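Local atomic coordinates of sensory box/GGDEF family protein (Vibrio cholerae serotype O1, PDB entry 6EIB), a protein that catalyses the synthesis of the second messenger c-di-GMP from two GTP molecules through its magnesium-dependent GGDEF-type cyclase domain, and takes part in biofilm formation. Residues 60-73 / 79-91. Sequence-based numbering, arbitrary orientation.
With SO4 (sulfate ion), chain E.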
# COMPACT_ATOMS: atom_id res chain seq x y z
N LEU A 60 -0.93 -10.91 1.15
CA LEU A 60 -1.23 -9.49 0.97
C LEU A 60 -0.97 -9.07 -0.47
O LEU A 60 -1.77 -8.32 -1.08
CB LEU A 60 -0.40 -8.61 1.91
CG LEU A 60 -0.68 -7.11 1.79
CD1 LEU A 60 -2.14 -6.79 2.00
CD2 LEU A 60 0.20 -6.27 2.78
N ALA A 61 0.14 -9.55 -1.02
CA ALA A 61 0.45 -9.29 -2.42
C ALA A 61 -0.62 -9.89 -3.33
O ALA A 61 -1.07 -9.23 -4.27
CB ALA A 61 1.82 -9.86 -2.78
N LYS A 62 -1.02 -11.13 -3.06
CA LYS A 62 -2.10 -11.76 -3.84
C LYS A 62 -3.37 -10.92 -3.74
O LYS A 62 -4.06 -10.68 -4.73
CB LYS A 62 -2.38 -13.19 -3.37
CG LYS A 62 -1.30 -14.20 -3.71
CD LYS A 62 -1.72 -15.65 -3.38
CE LYS A 62 -1.83 -15.96 -1.88
NZ LYS A 62 -0.49 -16.06 -1.20
N LEU A 63 -3.61 -10.42 -2.54
CA LEU A 63 -4.78 -9.60 -2.27
C LEU A 63 -4.81 -8.32 -3.10
O LEU A 63 -5.89 -7.94 -3.60
CB LEU A 63 -4.83 -9.23 -0.77
CG LEU A 63 -6.11 -8.61 -0.24
CD1 LEU A 63 -7.36 -9.47 -0.61
CD2 LEU A 63 -6.01 -8.39 1.29
N PHE A 64 -3.65 -7.68 -3.29
CA PHE A 64 -3.59 -6.47 -4.10
C PHE A 64 -4.14 -6.74 -5.50
O PHE A 64 -4.95 -5.97 -6.02
CB PHE A 64 -2.16 -5.93 -4.22
CG PHE A 64 -1.55 -5.48 -2.92
CD1 PHE A 64 -2.35 -5.12 -1.85
CD2 PHE A 64 -0.17 -5.38 -2.81
CE1 PHE A 64 -1.78 -4.67 -0.66
CE2 PHE A 64 0.42 -4.93 -1.62
CZ PHE A 64 -0.38 -4.58 -0.55
N GLN A 65 -3.66 -7.82 -6.10
CA GLN A 65 -4.11 -8.25 -7.43
C GLN A 65 -5.61 -8.49 -7.54
O GLN A 65 -6.25 -8.08 -8.50
CB GLN A 65 -3.39 -9.52 -7.86
CG GLN A 65 -1.92 -9.39 -8.22
CD GLN A 65 -1.30 -10.74 -8.59
OE1 GLN A 65 -0.46 -11.27 -7.85
NE2 GLN A 65 -1.75 -11.32 -9.70
N SER A 66 -6.14 -9.22 -6.56
CA SER A 66 -7.55 -9.61 -6.53
C SER A 66 -8.47 -8.40 -6.42
O SER A 66 -9.50 -8.31 -7.11
CB SER A 66 -7.80 -10.55 -5.35
OG SER A 66 -9.19 -10.73 -5.13
N VAL A 67 -8.10 -7.48 -5.54
CA VAL A 67 -8.89 -6.29 -5.27
C VAL A 67 -8.71 -5.22 -6.36
O VAL A 67 -9.67 -4.56 -6.73
CB VAL A 67 -8.54 -5.70 -3.89
CG1 VAL A 67 -9.18 -4.33 -3.72
CG2 VAL A 67 -8.97 -6.67 -2.78
N ILE A 68 -7.48 -5.03 -6.83
CA ILE A 68 -7.23 -4.03 -7.86
C ILE A 68 -7.07 -4.74 -9.20
O ILE A 68 -5.96 -5.12 -9.59
CB ILE A 68 -5.97 -3.20 -7.56
CG1 ILE A 68 -5.97 -2.72 -6.10
CG2 ILE A 68 -5.84 -2.06 -8.54
CD1 ILE A 68 -4.66 -2.08 -5.70
N SER A 69 -8.16 -4.87 -9.94
CA SER A 69 -8.09 -5.60 -11.19
C SER A 69 -7.31 -4.78 -12.23
O SER A 69 -6.55 -5.35 -13.02
CB SER A 69 -9.49 -5.95 -11.69
OG SER A 69 -10.29 -4.79 -11.83
N ASP A 70 -7.52 -3.47 -12.26
CA ASP A 70 -6.78 -2.64 -13.20
C ASP A 70 -5.29 -2.50 -12.89
O ASP A 70 -4.85 -2.58 -11.72
CB ASP A 70 -7.38 -1.25 -13.32
CG ASP A 70 -8.63 -1.24 -14.17
OD1 ASP A 70 -8.70 -2.04 -15.14
OD2 ASP A 70 -9.52 -0.40 -13.92
N HIS A 71 -4.53 -2.24 -13.96
CA HIS A 71 -3.08 -2.07 -13.90
C HIS A 71 -2.66 -1.19 -12.72
O HIS A 71 -3.36 -0.24 -12.35
CB HIS A 71 -2.54 -1.47 -15.21
CG HIS A 71 -1.03 -1.45 -15.28
ND1 HIS A 71 -0.27 -2.60 -15.34
CD2 HIS A 71 -0.16 -0.41 -15.29
CE1 HIS A 71 1.01 -2.27 -15.38
NE2 HIS A 71 1.11 -0.95 -15.36
N HIS A 72 -1.54 -1.56 -12.12
CA HIS A 72 -1.04 -0.92 -10.92
C HIS A 72 0.37 -1.43 -10.72
O HIS A 72 0.74 -2.46 -11.30
CB HIS A 72 -1.94 -1.25 -9.73
CG HIS A 72 -1.93 -2.69 -9.33
ND1 HIS A 72 -2.81 -3.62 -9.85
CD2 HIS A 72 -1.24 -3.34 -8.36
CE1 HIS A 72 -2.60 -4.79 -9.29
NE2 HIS A 72 -1.66 -4.64 -8.36
N PHE A 73 1.17 -0.71 -9.94
CA PHE A 73 2.51 -1.13 -9.60
C PHE A 73 2.54 -1.41 -8.11
O PHE A 73 1.85 -0.72 -7.38
CB PHE A 73 3.56 -0.06 -9.93
CG PHE A 73 3.50 0.44 -11.34
CD1 PHE A 73 3.91 -0.38 -12.39
CD2 PHE A 73 3.08 1.72 -11.62
CE1 PHE A 73 3.90 0.09 -13.73
CE2 PHE A 73 3.05 2.20 -12.96
CZ PHE A 73 3.45 1.39 -13.99
N GLY A 79 10.30 -3.68 5.60
CA GLY A 79 10.02 -5.00 6.15
C GLY A 79 8.56 -5.38 6.04
O GLY A 79 8.25 -6.49 5.60
N GLU A 80 7.66 -4.48 6.44
CA GLU A 80 6.23 -4.78 6.36
C GLU A 80 5.43 -3.62 5.74
O GLU A 80 4.24 -3.47 6.01
CB GLU A 80 5.69 -5.14 7.75
CG GLU A 80 5.47 -3.95 8.66
CD GLU A 80 6.51 -3.83 9.73
OE1 GLU A 80 7.45 -4.67 9.78
OE2 GLU A 80 6.37 -2.90 10.55
N GLU A 81 6.11 -2.80 4.93
CA GLU A 81 5.47 -1.64 4.32
C GLU A 81 5.43 -1.84 2.81
O GLU A 81 6.42 -2.25 2.21
CB GLU A 81 6.18 -0.32 4.65
CG GLU A 81 5.39 0.94 4.15
CD GLU A 81 6.19 2.26 4.32
OE1 GLU A 81 6.97 2.32 5.29
OE2 GLU A 81 6.07 3.19 3.45
N PHE A 82 4.28 -1.56 2.24
CA PHE A 82 4.09 -1.66 0.79
C PHE A 82 3.65 -0.35 0.25
O PHE A 82 3.10 0.50 0.97
CB PHE A 82 3.02 -2.72 0.43
CG PHE A 82 3.46 -4.12 0.68
CD1 PHE A 82 3.37 -4.68 1.97
CD2 PHE A 82 3.99 -4.88 -0.35
CE1 PHE A 82 3.79 -5.99 2.19
CE2 PHE A 82 4.41 -6.17 -0.14
CZ PHE A 82 4.31 -6.74 1.13
N ILE A 83 3.86 -0.20 -1.05
CA ILE A 83 3.33 0.92 -1.75
C ILE A 83 2.61 0.40 -2.99
O ILE A 83 3.10 -0.52 -3.65
CB ILE A 83 4.48 1.88 -2.08
CG1 ILE A 83 4.01 3.15 -2.78
CG2 ILE A 83 5.44 1.20 -2.99
CD1 ILE A 83 5.20 4.19 -2.86
N ILE A 84 1.45 0.98 -3.28
CA ILE A 84 0.74 0.69 -4.52
C ILE A 84 0.57 1.98 -5.29
O ILE A 84 0.08 2.98 -4.76
CB ILE A 84 -0.62 0.06 -4.25
CG1 ILE A 84 -0.44 -1.21 -3.42
CG2 ILE A 84 -1.36 -0.30 -5.57
CD1 ILE A 84 -1.74 -1.73 -2.86
N VAL A 85 0.97 1.94 -6.55
CA VAL A 85 0.85 3.11 -7.41
C VAL A 85 -0.17 2.86 -8.46
O VAL A 85 -0.08 1.85 -9.17
CB VAL A 85 2.21 3.45 -8.06
CG1 VAL A 85 2.05 4.60 -9.11
CG2 VAL A 85 3.24 3.81 -6.96
N LEU A 86 -1.16 3.75 -8.57
CA LEU A 86 -2.28 3.52 -9.51
C LEU A 86 -2.33 4.59 -10.60
O LEU A 86 -2.66 5.74 -10.33
CB LEU A 86 -3.62 3.48 -8.78
CG LEU A 86 -3.99 2.49 -7.66
CD1 LEU A 86 -5.27 2.92 -6.99
CD2 LEU A 86 -4.25 1.12 -8.23
N GLU A 87 -1.96 4.24 -11.82
CA GLU A 87 -2.04 5.22 -12.92
C GLU A 87 -3.47 5.57 -13.32
O GLU A 87 -4.38 4.74 -13.22
CB GLU A 87 -1.27 4.73 -14.15
CG GLU A 87 0.23 4.66 -13.94
CD GLU A 87 0.97 4.50 -15.27
OE1 GLU A 87 1.36 3.35 -15.59
OE2 GLU A 87 1.17 5.50 -16.01
N ASN A 88 -3.65 6.81 -13.77
CA ASN A 88 -4.95 7.27 -14.23
C ASN A 88 -6.05 6.92 -13.23
O ASN A 88 -7.12 6.41 -13.61
CB ASN A 88 -5.27 6.71 -15.63
CG ASN A 88 -6.26 7.56 -16.36
OD1 ASN A 88 -6.33 8.77 -16.11
ND2 ASN A 88 -7.01 6.97 -17.30
N THR A 89 -5.77 7.19 -11.95
CA THR A 89 -6.68 6.87 -10.87
C THR A 89 -6.79 8.04 -9.90
O THR A 89 -5.77 8.57 -9.41
CB THR A 89 -6.21 5.61 -10.12
OG1 THR A 89 -6.17 4.51 -11.04
CG2 THR A 89 -7.19 5.26 -8.98
N HIS A 90 -8.01 8.47 -9.65
CA HIS A 90 -8.25 9.60 -8.77
C HIS A 90 -8.09 9.16 -7.31
O HIS A 90 -8.23 7.98 -7.01
CB HIS A 90 -9.66 10.20 -9.00
CG HIS A 90 -9.83 10.85 -10.34
ND1 HIS A 90 -9.21 12.04 -10.68
CD2 HIS A 90 -10.63 10.52 -11.39
CE1 HIS A 90 -9.57 12.37 -11.92
NE2 HIS A 90 -10.44 11.48 -12.36
N VAL A 91 -7.79 10.10 -6.41
CA VAL A 91 -7.40 9.69 -5.05
C VAL A 91 -8.55 8.96 -4.32
O VAL A 91 -8.27 8.00 -3.60
CB VAL A 91 -6.88 10.91 -4.23
CG1 VAL A 91 -7.99 11.90 -3.90
CG2 VAL A 91 -6.12 10.45 -2.96
S SO4 E . -6.97 13.49 -8.15
O1 SO4 E . -5.66 12.91 -7.85
O2 SO4 E . -8.00 12.49 -7.90
O3 SO4 E . -7.21 14.66 -7.33
O4 SO4 E . -7.03 13.83 -9.59
O HOH W 1 -1.41 1.58 -12.68
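L60 and F82 meet on the face of the central sheet of the GGDEF domain that is covered by helices 50-67 and 91-107. F82 closes the GGEEF signature on the hairpin of strands 73-76 and 81-87. Two residues earlier in the motif is E80, the predicted proton acceptor and, by similarity, a magnesium ligand. L60 CD2 reaches the F82 ring obliquely, 3.6 Å from CD1 and equally near CE1. One turn on, F64 turns its ring edge to the face of F82. This is a T-shaped pair, with planes at 78° and centroids 5.5 Å apart. The same F64 ring takes I84 CD1 over the centre of one face, a CH-pi contact of 3.6 Å to the centroid. I36 of strand 31-38 and I101 of helix 91-107 also touch F64. After the helix, I68 points CD1 at I84 and lays CG2 against L86 CD2. In the loop before the strand, H72 ND1 donates to D70 O, which lies in the imidazole plane. With chi1 at 66°, H72 CG sits between the backbone N and the carbonyl carbon, which turns ND1 back toward D70 O. A water accepts from E87 N and gives a weak bond to H71 O. F73 then pairs with V85 in an antiparallel hydrogen-bonded pair. F73 N donates to V85 O at 3.0 Å, and V85 N donates back to F73 O at 2.9 Å. The F73 side chain lies on the other face, toward helix 10-27, with V85 CG1 at its ring edge. E87 is salt-bridged to R23 through OE2, while its OE1 sits 3.3 Å from F73 CZ.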